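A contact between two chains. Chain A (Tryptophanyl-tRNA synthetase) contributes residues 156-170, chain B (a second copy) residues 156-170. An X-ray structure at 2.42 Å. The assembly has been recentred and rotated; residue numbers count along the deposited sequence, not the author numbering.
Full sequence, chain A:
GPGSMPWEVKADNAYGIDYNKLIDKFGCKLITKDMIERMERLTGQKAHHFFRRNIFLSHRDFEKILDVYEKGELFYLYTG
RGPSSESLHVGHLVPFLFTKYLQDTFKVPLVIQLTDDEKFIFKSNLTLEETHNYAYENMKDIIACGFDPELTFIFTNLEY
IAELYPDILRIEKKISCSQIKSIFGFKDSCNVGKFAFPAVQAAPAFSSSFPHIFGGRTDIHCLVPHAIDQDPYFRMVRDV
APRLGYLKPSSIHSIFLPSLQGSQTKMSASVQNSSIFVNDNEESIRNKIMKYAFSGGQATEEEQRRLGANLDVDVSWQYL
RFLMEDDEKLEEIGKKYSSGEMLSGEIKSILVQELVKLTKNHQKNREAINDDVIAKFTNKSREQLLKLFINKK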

# COMPACT_ATOMS: atom_id res chain seq x y z
N THR A 156 -12.05 -5.44 5.21
CA THR A 156 -11.02 -4.65 5.88
C THR A 156 -9.89 -4.37 4.90
O THR A 156 -9.60 -5.19 4.03
N ASN A 157 -9.22 -3.24 5.07
CA ASN A 157 -8.09 -2.93 4.22
C ASN A 157 -6.97 -3.97 4.35
O ASN A 157 -6.33 -4.29 3.37
N LEU A 158 -6.74 -4.51 5.53
CA LEU A 158 -5.67 -5.51 5.65
C LEU A 158 -5.96 -6.75 4.80
O LEU A 158 -5.04 -7.46 4.39
N GLU A 159 -7.23 -7.01 4.52
CA GLU A 159 -7.57 -8.22 3.80
C GLU A 159 -7.84 -8.04 2.33
O GLU A 159 -7.71 -9.00 1.59
N TYR A 160 -8.15 -6.81 1.90
CA TYR A 160 -8.53 -6.52 0.52
C TYR A 160 -7.55 -5.59 -0.17
O TYR A 160 -7.80 -5.16 -1.30
N ILE A 161 -6.43 -5.30 0.48
CA ILE A 161 -5.48 -4.32 0.00
C ILE A 161 -4.97 -4.61 -1.42
O ILE A 161 -4.78 -3.70 -2.22
N ALA A 162 -4.73 -5.89 -1.72
CA ALA A 162 -4.20 -6.29 -3.01
C ALA A 162 -5.13 -5.97 -4.13
O ALA A 162 -4.70 -5.56 -5.19
N GLU A 163 -6.43 -6.18 -3.91
CA GLU A 163 -7.42 -5.78 -4.92
C GLU A 163 -7.45 -4.25 -5.10
O GLU A 163 -7.69 -3.78 -6.19
N LEU A 164 -7.21 -3.49 -4.04
CA LEU A 164 -7.17 -2.01 -4.15
C LEU A 164 -5.83 -1.46 -4.68
O LEU A 164 -5.77 -0.34 -5.22
N TYR A 165 -4.76 -2.25 -4.56
CA TYR A 165 -3.43 -1.72 -4.80
C TYR A 165 -3.28 -1.08 -6.19
O TYR A 165 -2.66 -0.03 -6.30
N PRO A 166 -3.84 -1.68 -7.25
CA PRO A 166 -3.62 -1.05 -8.55
C PRO A 166 -4.18 0.36 -8.65
O PRO A 166 -3.51 1.25 -9.17
N ASP A 167 -5.37 0.59 -8.12
CA ASP A 167 -5.97 1.92 -8.15
C ASP A 167 -5.33 2.83 -7.12
O ASP A 167 -5.26 4.01 -7.33
N ILE A 168 -4.85 2.28 -6.01
CA ILE A 168 -4.10 3.09 -5.04
C ILE A 168 -2.89 3.69 -5.75
O ILE A 168 -2.64 4.88 -5.67
N LEU A 169 -2.16 2.83 -6.45
CA LEU A 169 -0.95 3.24 -7.16
C LEU A 169 -1.22 4.28 -8.26
O LEU A 169 -0.43 5.22 -8.45
N ARG A 170 -2.32 4.11 -8.98
CA ARG A 170 -2.74 5.03 -10.04
C ARG A 170 -3.15 6.40 -9.52
O ARG A 170 -2.87 7.42 -10.15
N THR B 156 5.93 -10.82 -7.06
CA THR B 156 5.72 -9.42 -7.44
C THR B 156 5.02 -8.69 -6.31
O THR B 156 4.29 -9.29 -5.58
N ASN B 157 5.28 -7.40 -6.16
CA ASN B 157 4.59 -6.59 -5.16
C ASN B 157 3.08 -6.59 -5.44
O ASN B 157 2.29 -6.69 -4.52
N LEU B 158 2.65 -6.53 -6.69
CA LEU B 158 1.20 -6.54 -6.92
C LEU B 158 0.54 -7.81 -6.39
O LEU B 158 -0.65 -7.79 -6.07
N GLU B 159 1.30 -8.90 -6.27
CA GLU B 159 0.69 -10.16 -5.84
C GLU B 159 0.91 -10.52 -4.39
O GLU B 159 0.13 -11.29 -3.83
N TYR B 160 1.92 -9.93 -3.77
CA TYR B 160 2.28 -10.27 -2.40
C TYR B 160 2.11 -9.09 -1.44
O TYR B 160 2.55 -9.14 -0.29
N ILE B 161 1.48 -8.02 -1.92
CA ILE B 161 1.34 -6.77 -1.14
C ILE B 161 0.66 -6.98 0.22
O ILE B 161 1.08 -6.39 1.24
N ALA B 162 -0.36 -7.84 0.25
CA ALA B 162 -1.09 -8.09 1.48
C ALA B 162 -0.25 -8.74 2.56
O ALA B 162 -0.41 -8.44 3.72
N GLU B 163 0.61 -9.66 2.19
CA GLU B 163 1.54 -10.23 3.14
C GLU B 163 2.55 -9.19 3.65
O GLU B 163 2.93 -9.22 4.82
N LEU B 164 2.95 -8.24 2.81
CA LEU B 164 3.89 -7.19 3.23
C LEU B 164 3.24 -6.03 4.00
O LEU B 164 3.95 -5.27 4.71
N TYR B 165 1.92 -5.89 3.86
CA TYR B 165 1.24 -4.67 4.32
C TYR B 165 1.44 -4.37 5.81
O TYR B 165 1.74 -3.23 6.16
N PRO B 166 1.30 -5.38 6.69
CA PRO B 166 1.52 -5.11 8.10
C PRO B 166 2.90 -4.53 8.44
O PRO B 166 2.99 -3.62 9.28
N ASP B 167 3.96 -5.03 7.81
CA ASP B 167 5.29 -4.47 8.06
C ASP B 167 5.49 -3.14 7.32
O ASP B 167 6.30 -2.29 7.76
N ILE B 168 4.78 -2.95 6.20
CA ILE B 168 4.87 -1.68 5.48
C ILE B 168 4.31 -0.60 6.39
O ILE B 168 4.92 0.44 6.60
N LEU B 169 3.13 -0.87 6.94
CA LEU B 169 2.46 0.06 7.87
C LEU B 169 3.27 0.36 9.17
O LEU B 169 3.30 1.48 9.66
N ARG B 170 3.93 -0.66 9.72
CA ARG B 170 4.77 -0.49 10.90
C ARG B 170 6.02 0.37 10.64
O ARG B 170 6.43 1.13 11.48

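The most unusual feature of this contact is that no direct hydrogen bond crosses it, yet a single water joins the two backbones. That water donates to A:Leu158 O and to B:Ala162 O, at 2.6 Å from each, and so serves two carbonyls that, both being acceptors, could not bond to each other. The side chains that meet across the two stretches do so mainly by apolar packing.

The helices run at 142° to one another, closer to antiparallel than parallel, and their axes approach to 7.8 Å. A small residue sits where the backbones meet: A:Ala162 and B:Ala162 have CA atoms 5.8 Å apart. With only a methyl group, each alanine leaves its backbone accessible to an isoleucine of the other chain. B:Ile161 CG2 lies 3.4 Å from A:Ala162 CA, and A:Ile161 CG2 lies 3.6 Å from B:Ala162 CA. The two isoleucines also meet each other, A:Ile161 CG2 to B:Ile161 CG2 at 4.3 Å.

Both isoleucines point toward the partner helix with chi1 t and chi2 p. Each isoleucine meets two neighbours: CG2 reaches the alanine and also comes near the tyrosine ring, while CG1 and CD1 lie over the ring face. A:Ile161 CG1 sits 3.9 Å from the centroid of the B:Tyr165 ring, and B:Ile161 CG1 sits 3.8 Å from that of A:Tyr165. Both approaches are close to the ring normal, so these are CH-pi contacts over the face. A broad, flat aromatic surface suits an aliphatic chain laid across it.

A:Tyr165 and B:Tyr165 also point toward the other helix, with chi1 t. Their rings extend across the contact, while each hydroxyl is hydrogen-bonded elsewhere in the structure; tyrosine thus combines an apolar ring with a satisfied polar tip.

A:Leu158 and B:Leu158 start sideways, but the end of each comes nearer the partner. With chi1 m and chi2 t, A:Leu158 CD2 lies 3.3 Å from B:Tyr165 CD2, and the reciprocal pair, B:Leu158 CD2 and A:Tyr165 CD2, is equally close. The same methyls meet another leucine: A:Leu158 CD2 is 3.8 Å from B:Leu169 CD1, and B:Leu158 CD2 is 3.7 Å from A:Leu169 CD1. The side chains of A:Leu169 and B:Leu169, also m then t, point toward the partner.

Charged groups stay out of this apolar seam. A:Glu163 and B:Glu163 point away, and within each helix an arginine pairs with an aspartate in a salt bridge, A:Arg170 NH1 to A:Asp167 OD1 at 3.0 Å and B:Arg170 NH1 to B:Asp167 OD1 at 3.1 Å.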

# COMPACT_ATOMS: atom_id res chain seq x y z
CB THR A 156 -10.43 -5.38 7.11
OG1 THR A 156 -9.43 -6.34 6.70
CG2 THR A 156 -11.52 -6.02 7.96
CB ASN A 157 -7.56 -1.52 4.50
CG ASN A 157 -8.41 -0.45 3.89
OD1 ASN A 157 -9.17 -0.69 2.97
ND2 ASN A 157 -8.30 0.75 4.43
CB LEU A 158 -5.41 -5.88 7.12
CG LEU A 158 -4.51 -4.90 7.91
CD1 LEU A 158 -3.91 -5.56 9.15
CD2 LEU A 158 -3.37 -4.39 7.09
CB GLU A 159 -8.69 -8.94 4.50
CG GLU A 159 -8.14 -9.74 5.67
CD GLU A 159 -9.20 -10.34 6.52
OE1 GLU A 159 -10.40 -10.06 6.30
OE2 GLU A 159 -8.82 -11.10 7.44
CB TYR A 160 -9.93 -5.90 0.50
CG TYR A 160 -10.61 -5.85 -0.86
CD1 TYR A 160 -11.00 -7.01 -1.50
CD2 TYR A 160 -10.91 -4.64 -1.47
CE1 TYR A 160 -11.63 -6.97 -2.74
CE2 TYR A 160 -11.51 -4.59 -2.69
CZ TYR A 160 -11.88 -5.76 -3.33
OH TYR A 160 -12.50 -5.70 -4.55
CB ILE A 161 -4.27 -4.16 1.00
CG1 ILE A 161 -3.35 -3.04 0.52
CG2 ILE A 161 -3.49 -5.44 1.17
CD1 ILE A 161 -4.01 -1.69 0.51
CB ALA A 162 -3.90 -7.78 -3.01
CB GLU A 163 -8.80 -6.30 -4.55
CG GLU A 163 -8.91 -7.83 -4.60
CD GLU A 163 -8.97 -8.40 -6.00
OE1 GLU A 163 -9.34 -7.67 -6.95
OE2 GLU A 163 -8.68 -9.61 -6.15
CB LEU A 164 -7.47 -1.35 -2.80
CG LEU A 164 -8.88 -1.63 -2.21
CD1 LEU A 164 -9.01 -1.03 -0.83
CD2 LEU A 164 -9.97 -1.14 -3.15
CB TYR A 165 -2.35 -2.79 -4.57
CG TYR A 165 -0.95 -2.26 -4.29
CD1 TYR A 165 -0.74 -1.05 -3.66
CD2 TYR A 165 0.17 -3.01 -4.60
CE1 TYR A 165 0.54 -0.59 -3.37
CE2 TYR A 165 1.47 -2.55 -4.33
CZ TYR A 165 1.64 -1.33 -3.72
OH TYR A 165 2.90 -0.85 -3.42
CB PRO A 166 -4.33 -2.00 -9.54
CG PRO A 166 -4.30 -3.31 -8.87
CD PRO A 166 -4.47 -3.01 -7.40
CB ASP A 167 -7.47 1.84 -7.92
CG ASP A 167 -8.24 1.37 -9.14
OD1 ASP A 167 -7.68 1.40 -10.26
OD2 ASP A 167 -9.43 0.99 -8.99
CB ILE A 168 -3.65 2.28 -3.81
CG1 ILE A 168 -4.87 1.87 -2.96
CG2 ILE A 168 -2.62 3.09 -2.97
CD1 ILE A 168 -4.61 0.73 -2.00
CB LEU A 169 -0.25 2.00 -7.74
CG LEU A 169 0.47 1.10 -6.73
CD1 LEU A 169 0.88 -0.23 -7.37
CD2 LEU A 169 1.71 1.81 -6.14
CB ARG A 170 -3.91 4.43 -10.82
CG ARG A 170 -3.51 3.33 -11.76
CD ARG A 170 -4.74 2.60 -12.29
NE ARG A 170 -4.38 1.42 -13.08
CZ ARG A 170 -4.89 0.19 -12.92
NH1 ARG A 170 -5.79 -0.06 -12.01
NH2 ARG A 170 -4.48 -0.80 -13.70
CB THR B 156 4.88 -9.26 -8.72
OG1 THR B 156 3.49 -9.48 -8.43
CG2 THR B 156 5.35 -10.22 -9.83
CB ASN B 157 5.18 -5.16 -5.09
CG ASN B 157 6.54 -5.11 -4.34
OD1 ASN B 157 6.84 -5.96 -3.51
ND2 ASN B 157 7.36 -4.08 -4.63
CB LEU B 158 0.81 -6.31 -8.38
CG LEU B 158 0.85 -4.84 -8.86
CD1 LEU B 158 0.14 -4.67 -10.20
CD2 LEU B 158 0.24 -3.89 -7.82
CB GLU B 159 1.09 -11.28 -6.79
CG GLU B 159 0.22 -11.25 -8.05
CD GLU B 159 0.68 -12.20 -9.12
OE1 GLU B 159 1.76 -12.84 -8.96
OE2 GLU B 159 -0.05 -12.30 -10.14
CB TYR B 160 3.75 -10.75 -2.38
CG TYR B 160 4.16 -11.46 -1.11
CD1 TYR B 160 3.63 -12.69 -0.76
CD2 TYR B 160 5.11 -10.90 -0.28
CE1 TYR B 160 4.02 -13.34 0.39
CE2 TYR B 160 5.50 -11.54 0.87
CZ TYR B 160 4.96 -12.75 1.22
OH TYR B 160 5.37 -13.35 2.39
CB ILE B 161 0.59 -5.67 -1.94
CG1 ILE B 161 0.69 -4.34 -1.21
CG2 ILE B 161 -0.87 -6.05 -2.21
CD1 ILE B 161 2.10 -3.85 -1.12
CB ALA B 162 -2.34 -8.94 1.20
CB GLU B 163 2.26 -11.43 2.55
CG GLU B 163 1.33 -12.61 2.28
CD GLU B 163 0.84 -13.30 3.54
OE1 GLU B 163 1.49 -13.14 4.61
OE2 GLU B 163 -0.19 -14.02 3.48
CB LEU B 164 4.63 -6.61 2.02
CG LEU B 164 5.51 -7.56 1.23
CD1 LEU B 164 6.04 -6.82 0.01
CD2 LEU B 164 6.64 -8.12 2.11
CB TYR B 165 -0.26 -4.69 3.92
CG TYR B 165 -0.94 -3.32 3.90
CD1 TYR B 165 -0.25 -2.15 3.56
CD2 TYR B 165 -2.30 -3.20 4.19
CE1 TYR B 165 -0.88 -0.92 3.52
CE2 TYR B 165 -2.93 -1.97 4.15
CZ TYR B 165 -2.21 -0.85 3.82
OH TYR B 165 -2.84 0.37 3.83
CB PRO B 166 1.36 -6.49 8.75
CG PRO B 166 0.50 -7.23 7.84
CD PRO B 166 0.90 -6.78 6.47
CB ASP B 167 6.40 -5.45 7.67
CG ASP B 167 6.60 -6.56 8.68
OD1 ASP B 167 6.16 -6.44 9.85
OD2 ASP B 167 7.23 -7.57 8.31
CB ILE B 168 4.12 -1.70 4.15
CG1 ILE B 168 4.80 -2.61 3.14
CG2 ILE B 168 4.06 -0.30 3.56
CD1 ILE B 168 3.91 -3.07 2.05
CB LEU B 169 1.09 -0.50 8.21
CG LEU B 169 0.03 -0.48 7.08
CD1 LEU B 169 -1.20 -1.28 7.48
CD2 LEU B 169 -0.36 0.93 6.71
CB ARG B 170 5.20 -1.86 11.42
CG ARG B 170 4.11 -2.61 12.14
CD ARG B 170 4.48 -4.06 12.39
NE ARG B 170 3.36 -4.83 12.93
CZ ARG B 170 2.94 -6.02 12.46
NH1 ARG B 170 3.55 -6.62 11.43
NH2 ARG B 170 1.91 -6.62 13.03
O HOH W 1 -2.48 -7.30 4.86